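Local coordinates for Exo-1,3/1,4-beta-glucanase (Pseudoalteromonas sp., PDB 3RRX), which hydrolyses beta-1,3- and beta-1,4-linked glucans from their chain ends, probably releasing glucose as many family 3 glycoside hydrolases do, at residues A[227-232]-A[493-498]; A[234-239]-A[263-268]; A[108-113]-A[431-436]. The protein carries 1 engineered substitution. All coordinates share one frame; numbering follows the deposited sequence.

Contact 1. Residues A[227-232]-A[493-498]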
loop_
_atom_site.group_PDB
_atom_site.type_symbol
_atom_site.label_atom_id
_atom_site.label_comp_id
_atom_site.label_asym_id
_atom_site.label_seq_id
_atom_site.Cartn_x
_atom_site.Cartn_y
_atom_site.Cartn_z
ATOM N N VAL A 227 3.480 -14.182 11.133
ATOM C CA VAL A 227 2.449 -14.922 10.414
ATOM C C VAL A 227 1.313 -13.979 10.000
ATOM O O VAL A 227 0.804 -13.226 10.823
ATOM C CB VAL A 227 1.878 -16.068 11.283
ATOM C CG1 VAL A 227 0.675 -16.711 10.598
ATOM C CG2 VAL A 227 2.977 -17.107 11.590
ATOM N N ASP A 228 0.933 -14.017 8.726
ATOM C CA ASP A 228 -0.124 -13.147 8.210
ATOM C C ASP A 228 -1.462 -13.479 8.878
ATOM O O ASP A 228 -1.875 -14.639 8.892
ATOM C CB ASP A 228 -0.233 -13.298 6.689
ATOM C CG ASP A 228 -1.232 -12.331 6.068
ATOM O OD1 ASP A 228 -1.200 -11.117 6.383
ATOM O OD2 ASP A 228 -2.048 -12.794 5.259
ATOM N N ARG A 229 -2.127 -12.457 9.422
ATOM C CA ARG A 229 -3.399 -12.634 10.136
ATOM C C ARG A 229 -3.192 -13.406 11.433
ATOM O O ARG A 229 -4.127 -14.019 11.953
ATOM C CB ARG A 229 -4.422 -13.374 9.272
ATOM C CG ARG A 229 -4.653 -12.767 7.894
ATOM C CD ARG A 229 -5.910 -13.346 7.282
ATOM N NE ARG A 229 -6.146 -12.875 5.921
ATOM C CZ ARG A 229 -7.270 -13.114 5.249
ATOM N NH1 ARG A 229 -8.245 -13.810 5.820
ATOM N NH2 ARG A 229 -7.424 -12.653 4.014
ATOM N N GLY A 230 -1.963 -13.372 11.944
ATOM C CA GLY A 230 -1.591 -14.137 13.120
ATOM C C GLY A 230 -1.924 -13.448 14.431
ATOM O O GLY A 230 -2.795 -12.583 14.492
ATOM N N ASN A 231 -1.215 -13.834 15.483
ATOM C CA ASN A 231 -1.547 -13.390 16.829
ATOM C C ASN A 231 -0.529 -12.388 17.352
ATOM O O ASN A 231 0.664 -12.682 17.447
ATOM C CB ASN A 231 -1.628 -14.596 17.765
ATOM C CG ASN A 231 -2.280 -14.262 19.093
ATOM O OD1 ASN A 231 -3.018 -13.280 19.215
ATOM N ND2 ASN A 231 -2.019 -15.091 20.100
ATOM N N THR A 232 -0.997 -11.195 17.684
ATOM C CA THR A 232 -0.100 -10.169 18.188
ATOM C C THR A 232 -0.069 -10.193 19.720
ATOM O O THR A 232 -1.053 -9.871 20.371
ATOM C CB THR A 232 -0.511 -8.784 17.702
ATOM O OG1 THR A 232 -0.405 -8.742 16.270
ATOM C CG2 THR A 232 0.397 -7.726 18.317
ATOM N N ALA A 493 1.858 -11.242 -2.389
ATOM C CA ALA A 493 0.959 -10.438 -1.565
ATOM C C ALA A 493 0.426 -11.304 -0.437
ATOM O O ALA A 493 0.170 -12.492 -0.634
ATOM C CB ALA A 493 -0.201 -9.901 -2.402
ATOM N N GLU A 494 0.264 -10.704 0.738
ATOM C CA GLU A 494 -0.334 -11.378 1.890
ATOM C C GLU A 494 0.408 -12.668 2.231
ATOM O O GLU A 494 1.637 -12.733 2.101
ATOM C CB GLU A 494 -1.846 -11.593 1.682
ATOM C CG GLU A 494 -2.599 -10.291 1.369
ATOM C CD GLU A 494 -4.118 -10.461 1.292
ATOM O OE1 GLU A 494 -4.707 -10.140 0.242
ATOM O OE2 GLU A 494 -4.726 -10.902 2.277
ATOM N N TRP A 495 -0.316 -13.691 2.673
ATOM C CA TRP A 495 0.341 -14.867 3.249
ATOM C C TRP A 495 1.258 -15.617 2.263
ATOM O O TRP A 495 2.145 -16.361 2.684
ATOM C CB TRP A 495 -0.689 -15.815 3.888
ATOM C CG TRP A 495 -1.581 -16.468 2.893
ATOM C CD1 TRP A 495 -1.369 -17.661 2.263
ATOM C CD2 TRP A 495 -2.827 -15.966 2.396
ATOM N NE1 TRP A 495 -2.405 -17.932 1.406
ATOM C CE2 TRP A 495 -3.314 -16.909 1.464
ATOM C CE3 TRP A 495 -3.578 -14.814 2.647
ATOM C CZ2 TRP A 495 -4.518 -16.734 0.780
ATOM C CZ3 TRP A 495 -4.782 -14.642 1.971
ATOM C CH2 TRP A 495 -5.238 -15.599 1.044
ATOM N N PHE A 496 1.055 -15.419 0.961
ATOM C CA PHE A 496 1.936 -16.022 -0.047
ATOM C C PHE A 496 3.390 -15.627 0.181
ATOM O O PHE A 496 4.302 -16.344 -0.230
ATOM C CB PHE A 496 1.547 -15.590 -1.465
ATOM C CG PHE A 496 0.391 -16.350 -2.049
ATOM C CD1 PHE A 496 0.521 -16.995 -3.274
ATOM C CD2 PHE A 496 -0.836 -16.395 -1.400
ATOM C CE1 PHE A 496 -0.549 -17.676 -3.841
ATOM C CE2 PHE A 496 -1.909 -17.084 -1.957
ATOM C CZ PHE A 496 -1.762 -17.726 -3.180
ATOM N N GLY A 497 3.597 -14.473 0.815
ATOM C CA GLY A 497 4.932 -13.954 1.062
ATOM C C GLY A 497 5.478 -14.224 2.459
ATOM O O GLY A 497 6.589 -13.805 2.778
ATOM N N ASP A 498 4.715 -14.920 3.298
ATOM C CA ASP A 498 5.207 -15.279 4.631
ATOM C C ASP A 498 6.362 -16.253 4.445
ATOM O O ASP A 498 6.252 -17.185 3.653
ATOM C CB ASP A 498 4.121 -15.982 5.454
ATOM C CG ASP A 498 3.090 -15.022 6.033
ATOM O OD1 ASP A 498 3.145 -13.805 5.756
ATOM O OD2 ASP A 498 2.217 -15.502 6.783
HETATM O O HOH W 1 -4.255 -11.521 4.729
#
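Asp228 and Asp498 make the one direct hydrogen bond between the type II turn at Val227-Gly230 and the loop 493-498. Backbone N of Asp228 gives its proton to Asp498 OD2 at 2.8 Å, nearly straight (168°), on the syn side of the carboxylate and somewhat out of its plane. OD1 of the same carboxylate takes Gly172 N.

The charged groups meet mainly through water 1, which accepts from Arg229 NE and donates to Asp228 OD2 and to Glu494 OE2, each leg 2.6 Å. The direct salt bridge is long, 3.7 Å from Arg229 NH2 to Glu494 OE2, although the guanidinium and carboxylate lie nearly coplanar and meet at their edges. The other oxygens are held from outside: Asp228 OD1 by Trp171 NE1, Glu494 OE1 by Trp437 NE1.

Packing centres on Asp228, which lies against Trp495. With CG of Asp228 anti to its own N (chi1 -175°), OD2 reaches the edge of the indole, 3.6 Å from Trp495 CE3, carboxylate and ring nearly coplanar. Arg229 NH2 approaches Trp495 CZ3 at 3.9 Å, its guanidinium turned almost perpendicular to the ring.

Asp228 OD2 and Glu494 OE2 are 4.4 Å apart; the water that donates to both, and the arginine beside it, probably offset their repulsion. The two family 3 domains are thus joined here by a hydrated charge network.

Contact 2. Residues A[234-239]-A[263-268]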
loop_
_atom_site.group_PDB
_atom_site.type_symbol
_atom_site.label_atom_id
_atom_site.label_comp_id
_atom_site.label_asym_id
_atom_site.label_seq_id
_atom_site.Cartn_x
_atom_site.Cartn_y
_atom_site.Cartn_z
ATOM N N ILE A 234 1.308 -8.698 22.870
ATOM C CA ILE A 234 1.954 -7.497 23.353
ATOM C C ILE A 234 1.015 -6.853 24.348
ATOM O O ILE A 234 -0.204 -7.002 24.237
ATOM C CB ILE A 234 2.264 -6.522 22.192
ATOM C CG1 ILE A 234 3.312 -5.484 22.609
ATOM C CG2 ILE A 234 0.971 -5.871 21.662
ATOM C CD1 ILE A 234 3.819 -4.630 21.455
ATOM N N ASP A 235 1.568 -6.153 25.332
ATOM C CA ASP A 235 0.701 -5.500 26.300
ATOM C C ASP A 235 0.049 -4.286 25.644
ATOM O O ASP A 235 0.434 -3.879 24.547
ATOM C CB ASP A 235 1.444 -5.149 27.597
ATOM C CG ASP A 235 2.596 -4.200 27.378
ATOM O OD1 ASP A 235 3.425 -4.063 28.301
ATOM O OD2 ASP A 235 2.689 -3.593 26.291
ATOM N N GLU A 236 -0.953 -3.722 26.299
ATOM C CA GLU A 236 -1.704 -2.635 25.694
ATOM C C GLU A 236 -0.843 -1.390 25.510
ATOM O O GLU A 236 -1.024 -0.650 24.553
ATOM C CB GLU A 236 -2.958 -2.326 26.511
ATOM C CG GLU A 236 -3.940 -1.390 25.790
ATOM C CD GLU A 236 -5.253 -1.224 26.545
ATOM O OE1 GLU A 236 -5.441 -1.926 27.557
ATOM O OE2 GLU A 236 -6.101 -0.405 26.125
ATOM N N LYS A 237 0.105 -1.154 26.415
ATOM C CA LYS A 237 0.977 0.010 26.263
ATOM C C LYS A 237 1.837 -0.110 25.007
ATOM O O LYS A 237 2.139 0.890 24.357
ATOM C CB LYS A 237 1.866 0.210 27.496
ATOM C CG LYS A 237 1.092 0.638 28.744
ATOM C CD LYS A 237 2.033 0.936 29.909
ATOM C CE LYS A 237 1.259 1.410 31.136
ATOM N NZ LYS A 237 2.148 1.641 32.318
ATOM N N GLY A 238 2.230 -1.335 24.676
ATOM C CA GLY A 238 3.048 -1.580 23.498
ATOM C C GLY A 238 2.220 -1.437 22.237
ATOM O O GLY A 238 2.684 -0.913 21.215
ATOM N N LEU A 239 0.979 -1.906 22.307
ATOM C CA LEU A 239 0.052 -1.745 21.191
ATOM C C LEU A 239 -0.118 -0.266 20.863
ATOM O O LEU A 239 -0.135 0.121 19.693
ATOM C CB LEU A 239 -1.305 -2.383 21.517
ATOM C CG LEU A 239 -2.217 -2.665 20.319
ATOM C CD1 LEU A 239 -1.615 -3.744 19.397
ATOM C CD2 LEU A 239 -3.611 -3.081 20.771
ATOM N N ASN A 263 -5.597 -9.616 12.040
ATOM C CA ASN A 263 -4.884 -10.292 13.127
ATOM C C ASN A 263 -5.698 -10.384 14.421
ATOM O O ASN A 263 -6.761 -9.773 14.559
ATOM C CB ASN A 263 -3.558 -9.592 13.428
ATOM C CG ASN A 263 -3.757 -8.156 13.899
ATOM O OD1 ASN A 263 -4.082 -7.280 13.100
ATOM N ND2 ASN A 263 -3.573 -7.914 15.193
ATOM N N SER A 264 -5.187 -11.172 15.361
ATOM C CA SER A 264 -5.726 -11.207 16.710
ATOM C C SER A 264 -4.808 -10.410 17.622
ATOM O O SER A 264 -3.641 -10.187 17.302
ATOM C CB SER A 264 -5.833 -12.651 17.206
ATOM O OG SER A 264 -6.773 -13.380 16.430
ATOM N N TRP A 265 -5.339 -9.967 18.754
ATOM C CA TRP A 265 -4.514 -9.353 19.781
ATOM C C TRP A 265 -4.646 -10.198 21.048
ATOM O O TRP A 265 -5.741 -10.362 21.578
ATOM C CB TRP A 265 -4.943 -7.906 20.048
ATOM C CG TRP A 265 -4.211 -7.259 21.218
ATOM C CD1 TRP A 265 -2.865 -7.284 21.458
ATOM C CD2 TRP A 265 -4.794 -6.498 22.289
ATOM N NE1 TRP A 265 -2.575 -6.589 22.612
ATOM C CE2 TRP A 265 -3.740 -6.100 23.142
ATOM C CE3 TRP A 265 -6.102 -6.122 22.612
ATOM C CZ2 TRP A 265 -3.952 -5.340 24.293
ATOM C CZ3 TRP A 265 -6.313 -5.359 23.763
ATOM C CH2 TRP A 265 -5.241 -4.979 24.585
ATOM N N ASN A 266 -3.531 -10.762 21.500
ATOM C CA ASN A 266 -3.551 -11.647 22.657
ATOM C C ASN A 266 -4.687 -12.663 22.577
ATOM O O ASN A 266 -5.430 -12.865 23.541
ATOM C CB ASN A 266 -3.640 -10.836 23.956
ATOM C CG ASN A 266 -2.408 -9.982 24.193
ATOM O OD1 ASN A 266 -1.316 -10.315 23.732
ATOM N ND2 ASN A 266 -2.575 -8.879 24.921
ATOM N N GLY A 267 -4.837 -13.284 21.413
ATOM C CA GLY A 267 -5.783 -14.371 21.260
ATOM C C GLY A 267 -7.174 -14.024 20.768
ATOM O O GLY A 267 -7.949 -14.928 20.453
ATOM N N LYS A 268 -7.503 -12.737 20.681
ATOM C CA LYS A 268 -8.837 -12.333 20.216
ATOM C C LYS A 268 -8.818 -11.541 18.903
ATOM O O LYS A 268 -8.098 -10.549 18.797
ATOM C CB LYS A 268 -9.537 -11.480 21.277
ATOM C CG LYS A 268 -10.884 -10.956 20.817
ATOM C CD LYS A 268 -11.322 -9.725 21.607
ATOM C CE LYS A 268 -12.422 -10.053 22.587
ATOM N NZ LYS A 268 -11.871 -10.735 23.793
#
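The carbonyl oxygen of Ile234, just ahead of helix 236-243, is gripped by two side chains of the hairpin 263-268. Trp265 NE1 donates to Ile234 O at 2.9 Å and Asn266 ND2 donates to it at 3.1 Å. They come from opposite faces of the carbonyl plane, the amide nitrogen well above it and the indole nitrogen tilted from it. Asn266 also uses its oxygen: OD1 accepts from Ile234 N at 3.2 Å, so a single carboxamide holds both polar backbone atoms of one residue. As the second residue of the type I' turn Trp265-Lys268, it lies alongside the chain before the helix.

The indole lies between different neighbours. Leu239 CD2 sits over one face in a CH-pi contact, 3.9 Å from the centroid of the five-membered ring and 13° off its normal. On the opposite face, toward the rim, lies the amide nitrogen of Asn266. The benzo end runs along the first turn of the helix, with Trp265 CZ2 3.8 Å from Glu236 CA, and Ile234 CG2 packs near NE1 and CD1 of the indole. Chi1 of Trp265, 174°, swings the indole out beside the carbonyl carbon, from where it reaches the helix.

Asp235 caps this helix at its N-cap position, OD2 accepting from Gly238 N at 2.8 Å. Glu236 OE2 accepts from His275 NE2 and Trp9 NE1, while Leu276 of helix 274-284 touches both Leu239 and Trp265.

With NE1 bonded, Leu239 over one face and Asn266 ND2 near the rim of the other, the rotation of the indole is probably restricted. Three hydrogen bonds converging on Ile234 thus fix the entry to helix 236-243 against the hairpin at the protein surface.

Contact 3. Residues A[108-113]-A[431-436]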
loop_
_atom_site.group_PDB
_atom_site.type_symbol
_atom_site.label_atom_id
_atom_site.label_comp_id
_atom_site.label_asym_id
_atom_site.label_seq_id
_atom_site.Cartn_x
_atom_site.Cartn_y
_atom_site.Cartn_z
ATOM N N GLY A 108 -15.594 2.341 -3.768
ATOM C CA GLY A 108 -14.311 2.357 -3.076
ATOM C C GLY A 108 -13.276 1.422 -3.679
ATOM O O GLY A 108 -13.607 0.467 -4.378
ATOM N N THR A 109 -12.007 1.690 -3.398
ATOM C CA THR A 109 -10.936 0.896 -3.963
ATOM C C THR A 109 -9.704 0.920 -3.055
ATOM O O THR A 109 -9.453 1.892 -2.355
ATOM C CB THR A 109 -10.548 1.428 -5.376
ATOM O OG1 THR A 109 -9.746 0.467 -6.064
ATOM C CG2 THR A 109 -9.782 2.742 -5.260
ATOM N N ASP A 110 -8.926 -0.154 -3.087
ATOM C CA ASP A 110 -7.661 -0.202 -2.358
ATOM C C ASP A 110 -6.627 0.561 -3.197
ATOM O O ASP A 110 -6.630 0.452 -4.415
ATOM C CB ASP A 110 -7.253 -1.666 -2.166
ATOM C CG ASP A 110 -6.254 -1.862 -1.040
ATOM O OD1 ASP A 110 -6.004 -0.905 -0.281
ATOM O OD2 ASP A 110 -5.721 -2.984 -0.916
ATOM N N ALA A 111 -5.780 1.371 -2.567
ATOM C CA ALA A 111 -4.748 2.106 -3.313
ATOM C C ALA A 111 -3.366 1.879 -2.700
ATOM O O ALA A 111 -2.803 2.780 -2.074
ATOM C CB ALA A 111 -5.067 3.585 -3.341
ATOM N N MET A 112 -2.824 0.683 -2.911
ATOM C CA MET A 112 -1.613 0.212 -2.222
ATOM C C MET A 112 -0.378 1.055 -2.560
ATOM O O MET A 112 0.393 1.416 -1.677
ATOM C CB MET A 112 -1.376 -1.283 -2.526
ATOM C CG MET A 112 -0.423 -2.038 -1.542
ATOM S SD MET A 112 -1.059 -2.088 0.169
ATOM C CE MET A 112 -2.492 -3.150 -0.038
ATOM N N HIS A 113 -0.177 1.365 -3.836
ATOM C CA HIS A 113 0.957 2.212 -4.228
ATOM C C HIS A 113 0.604 2.951 -5.508
ATOM O O HIS A 113 1.193 2.726 -6.574
ATOM C CB HIS A 113 2.266 1.408 -4.345
ATOM C CG HIS A 113 2.177 0.210 -5.247
ATOM N ND1 HIS A 113 3.252 -0.248 -5.983
ATOM C CD2 HIS A 113 1.152 -0.635 -5.516
ATOM C CE1 HIS A 113 2.894 -1.324 -6.662
ATOM N NE2 HIS A 113 1.625 -1.581 -6.395
ATOM N N GLY A 431 6.304 -5.713 -7.831
ATOM C CA GLY A 431 5.861 -6.542 -6.717
ATOM C C GLY A 431 4.355 -6.746 -6.709
ATOM O O GLY A 431 3.679 -6.472 -7.701
ATOM N N GLY A 432 3.826 -7.231 -5.588
ATOM C CA GLY A 432 2.412 -7.550 -5.472
ATOM C C GLY A 432 1.502 -6.336 -5.515
ATOM O O GLY A 432 1.970 -5.205 -5.459
ATOM N N TRP A 433 0.195 -6.574 -5.619
ATOM C CA TRP A 433 -0.792 -5.494 -5.693
ATOM C C TRP A 433 -0.491 -4.553 -6.852
ATOM O O TRP A 433 -0.489 -3.335 -6.680
ATOM C CB TRP A 433 -0.826 -4.667 -4.398
ATOM C CG TRP A 433 -1.081 -5.446 -3.133
ATOM C CD1 TRP A 433 -0.169 -5.768 -2.168
ATOM C CD2 TRP A 433 -2.335 -5.983 -2.692
ATOM N NE1 TRP A 433 -0.780 -6.467 -1.152
ATOM C CE2 TRP A 433 -2.106 -6.619 -1.452
ATOM C CE3 TRP A 433 -3.626 -5.989 -3.225
ATOM C CZ2 TRP A 433 -3.120 -7.256 -0.738
ATOM C CZ3 TRP A 433 -4.635 -6.621 -2.510
ATOM C CH2 TRP A 433 -4.376 -7.242 -1.287
ATOM N N SER A 434 -0.215 -5.116 -8.023
ATOM C CA SER A 434 0.146 -4.314 -9.192
ATOM C C SER A 434 -0.596 -4.845 -10.407
ATOM O O SER A 434 -0.136 -5.771 -11.072
ATOM C CB SER A 434 1.656 -4.350 -9.443
ATOM O OG SER A 434 2.372 -3.811 -8.341
ATOM N N VAL A 435 -1.753 -4.247 -10.669
ATOM C CA VAL A 435 -2.690 -4.712 -11.686
ATOM C C VAL A 435 -3.320 -6.038 -11.269
ATOM O O VAL A 435 -4.542 -6.189 -11.315
ATOM C CB VAL A 435 -2.050 -4.795 -13.084
ATOM C CG1 VAL A 435 -3.058 -5.309 -14.093
ATOM C CG2 VAL A 435 -1.539 -3.423 -13.499
ATOM N N SER A 436 -2.490 -6.980 -10.831
ATOM C CA SER A 436 -2.981 -8.215 -10.232
ATOM C C SER A 436 -2.503 -8.356 -8.785
ATOM O O SER A 436 -1.658 -7.589 -8.310
ATOM C CB SER A 436 -2.560 -9.429 -11.061
ATOM O OG SER A 436 -1.203 -9.763 -10.838
#
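Met112 folds over the indole of Trp433, and this is the tightly packed part of the contact. The methyl CE lies over the centre of the ring face, 3.8 Å from the centroid of the five-membered ring and 9° off its normal, a CH-pi contact. SD stands farther above the same face, 4.6 Å from that centroid, making a Met-aromatic contact. The chain gets there by bending at both chi2 and chi3 (63° and 68°), which curls the thioether back over the ring, while Met112 CG packs 3.8 Å from Trp433 CD1.

Toward the six-membered ring the fit is looser. Asp110 OD2 overhangs the rim of the same face, 4.1 Å from Trp433 CZ3, its carboxylate steeply inclined to the ring; OD1 forms a salt bridge with Lys215. Trp433 remains partly exposed, with an ethanediol molecule nearby, and its NE1 donates to Glu176. Asp110 and Trp433 lie near the barrel mouth at the domain interface, where family 3 enzymes commonly have their sugar pocket.

Beside the indole, His113 NE2 donates to Trp433 O at 2.8 Å. The acceptor lies in the imidazole plane, whereas the nitrogen stands well above the carbonyl plane. Phe124 O holds His113 ND1, and His126 stacks on the ring.

One side-chain-to-backbone hydrogen bond and the Met-aromatic packing fix loop 431-436 of the C-terminal domain to the end of barrel strand 106-110.

Contacts 1 and 3 both join the TIM-barrel domain to the C-terminal domain; contact 2 stays within the barrel domain, at its surface. Contact 3 is the buried one and relies on sulfur and methyl over indole plus a histidine bond, while contact 1, partly buried, is wetter and built on carboxylates and an arginine. Loops 431-436 and 493-498 adjoin, Glu494 OE1 lying 3.3 Å from Trp433 CH2. Contacts 1 and 2 share the small sheet in which strand 231-232 pairs with 264-265, Thr232 N lying 2.9 Å from Ser264 O. Contacts 2 and 3 do not touch, their nearest atoms about 13 Å apart.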